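Local coordinates for protein fiber (Human adenovirus 48, PDB 6FJQ) that forms the trimeric knob at the tip of the viral fibre and probably attaches the virus to its primary receptor on host cells, at residues L3-T8 against W88-N93. Sequence-based numbering, arbitrary orientation.
Sequences LTLWTT and WNYRSN. Unlike the reference sequence in segment 3-8: L3 (reference Arg).
R91, just past the end of strand 88-90, lays its chain over W6 of strand 4-7. The two strands form an antiparallel pair at the edge, within this chain, of a sheet in the beta-sandwich fibre knob. R91 CD makes a CH-pi contact over the six-membered ring of W6, 3.5 Å from its centroid. CD sits toward the CZ2-CH2 rim, and CG carries the contact on toward CE2. The guanidinium plane is turned 46° from the indole. W6 CG sits between its backbone N and carbonyl carbon (chi1 74°), which starts the indole back toward 88-93. N89 O lies in plane at the indole edge.

On the sheet face opposite W6, L5 packs between two aromatic rings. L5 CD1 stands over the centre of the Y90 ring at 4.3 Å. L5 CG touches W88 CZ2 at 3.6 Å, and the side chains cross at about a right angle. Y90 OH is hydrogen-bonded to E103 O. W88 also packs on F27 and L29 of strand 23-32, on the far side of strand 4-7.

W6 and N89 form a hydrogen-bonded pair: W6 N gives a nearly straight bond to N89 O (3.0 Å, 173°), and N89 N returns one to W6 O. Beyond them R91 N donates to T4 O. R91 also packs on Q194 of a second subunit, at the trimer interface. Y90 CA also makes a bent CA-H...O contact with T4 O, 3.5 Å away.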
loop_
_atom_site.group_PDB
_atom_site.type_symbol
_atom_site.label_atom_id
_atom_site.label_comp_id
_atom_site.label_asym_id
_atom_site.label_seq_id
_atom_site.Cartn_x
_atom_site.Cartn_y
_atom_site.Cartn_z
ATOM N N LEU A 3 -15.084 -14.433 3.837
ATOM C CA LEU A 3 -14.456 -13.146 3.999
ATOM C C LEU A 3 -13.629 -12.708 2.788
ATOM O O LEU A 3 -13.024 -11.664 2.874
ATOM C CB LEU A 3 -13.602 -13.151 5.296
ATOM C CG LEU A 3 -14.463 -13.018 6.580
ATOM C CD1 LEU A 3 -13.747 -13.487 7.852
ATOM C CD2 LEU A 3 -15.040 -11.597 6.736
ATOM N N THR A 4 -13.617 -13.451 1.678
ATOM C CA THR A 4 -12.757 -13.148 0.524
ATOM C C THR A 4 -13.635 -13.325 -0.712
ATOM O O THR A 4 -14.218 -14.368 -0.926
ATOM C CB THR A 4 -11.516 -14.091 0.435
ATOM O OG1 THR A 4 -10.877 -14.250 1.725
ATOM C CG2 THR A 4 -10.519 -13.559 -0.569
ATOM N N LEU A 5 -13.758 -12.281 -1.491
ATOM C CA LEU A 5 -14.633 -12.248 -2.651
ATOM C C LEU A 5 -13.707 -11.883 -3.765
ATOM O O LEU A 5 -13.035 -10.879 -3.671
ATOM C CB LEU A 5 -15.691 -11.158 -2.430
ATOM C CG LEU A 5 -16.614 -10.634 -3.521
ATOM C CD1 LEU A 5 -17.723 -11.592 -3.858
ATOM C CD2 LEU A 5 -17.212 -9.360 -3.022
ATOM N N TRP A 6 -13.637 -12.704 -4.793
ATOM C CA TRP A 6 -12.559 -12.614 -5.755
ATOM C C TRP A 6 -12.896 -13.105 -7.168
ATOM O O TRP A 6 -14.011 -13.447 -7.498
ATOM C CB TRP A 6 -11.338 -13.335 -5.192
ATOM C CG TRP A 6 -11.374 -14.831 -5.182
ATOM C CD1 TRP A 6 -12.449 -15.635 -5.366
ATOM C CD2 TRP A 6 -10.271 -15.692 -4.908
ATOM N NE1 TRP A 6 -12.094 -16.954 -5.199
ATOM C CE2 TRP A 6 -10.758 -17.012 -4.919
ATOM C CE3 TRP A 6 -8.919 -15.473 -4.657
ATOM C CZ2 TRP A 6 -9.942 -18.100 -4.697
ATOM C CZ3 TRP A 6 -8.100 -16.555 -4.451
ATOM C CH2 TRP A 6 -8.607 -17.854 -4.474
ATOM N N THR A 7 -11.883 -13.107 -7.999
ATOM C CA THR A 7 -11.947 -13.501 -9.345
ATOM C C THR A 7 -11.558 -14.994 -9.345
ATOM O O THR A 7 -10.386 -15.335 -9.225
ATOM C CB THR A 7 -10.920 -12.513 -9.985
ATOM O OG1 THR A 7 -11.404 -11.979 -11.220
ATOM C CG2 THR A 7 -9.514 -13.074 -10.070
ATOM N N THR A 8 -12.544 -15.886 -9.480
ATOM C CA THR A 8 -12.291 -17.350 -9.347
ATOM C C THR A 8 -11.143 -17.728 -10.282
ATOM O O THR A 8 -11.085 -17.243 -11.419
ATOM C CB THR A 8 -13.545 -18.277 -9.557
ATOM O OG1 THR A 8 -14.287 -17.866 -10.695
ATOM C CG2 THR A 8 -14.504 -18.244 -8.290
ATOM N N TRP A 88 -16.789 -14.342 -11.004
ATOM C CA TRP A 88 -16.756 -13.525 -9.771
ATOM C C TRP A 88 -17.665 -14.078 -8.679
ATOM O O TRP A 88 -18.884 -14.023 -8.796
ATOM C CB TRP A 88 -17.153 -12.109 -10.110
ATOM C CG TRP A 88 -17.289 -11.168 -8.994
ATOM C CD1 TRP A 88 -18.457 -10.709 -8.432
ATOM C CD2 TRP A 88 -16.242 -10.475 -8.336
ATOM N NE1 TRP A 88 -18.188 -9.778 -7.452
ATOM C CE2 TRP A 88 -16.824 -9.634 -7.375
ATOM C CE3 TRP A 88 -14.843 -10.486 -8.459
ATOM C CZ2 TRP A 88 -16.045 -8.807 -6.551
ATOM C CZ3 TRP A 88 -14.081 -9.656 -7.621
ATOM C CH2 TRP A 88 -14.681 -8.838 -6.700
ATOM N N ASN A 89 -17.059 -14.605 -7.618
ATOM C CA ASN A 89 -17.800 -15.109 -6.492
ATOM C C ASN A 89 -16.908 -15.098 -5.260
ATOM O O ASN A 89 -15.784 -14.716 -5.358
ATOM C CB ASN A 89 -18.338 -16.522 -6.828
ATOM C CG ASN A 89 -19.682 -16.833 -6.139
ATOM O OD1 ASN A 89 -20.548 -15.957 -5.877
ATOM N ND2 ASN A 89 -19.866 -18.098 -5.849
ATOM N N TYR A 90 -17.457 -15.462 -4.105
ATOM C CA TYR A 90 -16.710 -15.780 -2.871
ATOM C C TYR A 90 -15.744 -16.957 -3.079
ATOM O O TYR A 90 -15.798 -17.687 -4.069
ATOM C CB TYR A 90 -17.673 -16.130 -1.707
ATOM C CG TYR A 90 -18.501 -14.980 -1.158
ATOM C CD1 TYR A 90 -17.962 -14.097 -0.212
ATOM C CD2 TYR A 90 -19.837 -14.778 -1.550
ATOM C CE1 TYR A 90 -18.711 -13.036 0.288
ATOM C CE2 TYR A 90 -20.589 -13.704 -1.047
ATOM C CZ TYR A 90 -20.016 -12.838 -0.139
ATOM O OH TYR A 90 -20.727 -11.787 0.352
ATOM N N ARG A 91 -14.853 -17.131 -2.119
ATOM C CA ARG A 91 -13.863 -18.193 -2.140
ATOM C C ARG A 91 -14.516 -19.401 -1.493
ATOM O O ARG A 91 -15.295 -19.247 -0.563
ATOM C CB ARG A 91 -12.610 -17.716 -1.378
ATOM C CG ARG A 91 -11.455 -18.714 -1.365
ATOM C CD ARG A 91 -10.051 -18.091 -1.493
ATOM N NE ARG A 91 -9.013 -18.661 -0.614
ATOM C CZ ARG A 91 -8.426 -19.863 -0.729
ATOM N NH1 ARG A 91 -8.737 -20.746 -1.676
ATOM N NH2 ARG A 91 -7.493 -20.189 0.136
ATOM N N SER A 92 -14.235 -20.598 -1.996
ATOM C CA SER A 92 -14.763 -21.879 -1.468
ATOM C C SER A 92 -15.859 -21.792 -0.317
ATOM O O SER A 92 -16.863 -21.093 -0.495
ATOM C CB SER A 92 -13.578 -22.833 -1.149
ATOM O OG SER A 92 -14.038 -24.124 -0.804
ATOM N N ASN A 93 -15.676 -22.473 0.829
ATOM C CA ASN A 93 -16.697 -22.641 1.979
ATOM C C ASN A 93 -17.996 -23.572 1.809
ATOM O O ASN A 93 -17.859 -24.814 1.725
ATOM C CB ASN A 93 -16.983 -21.286 2.703
ATOM C CG ASN A 93 -17.847 -21.443 3.966
ATOM O OD1 ASN A 93 -17.780 -22.441 4.708
ATOM N ND2 ASN A 93 -18.690 -20.450 4.195
#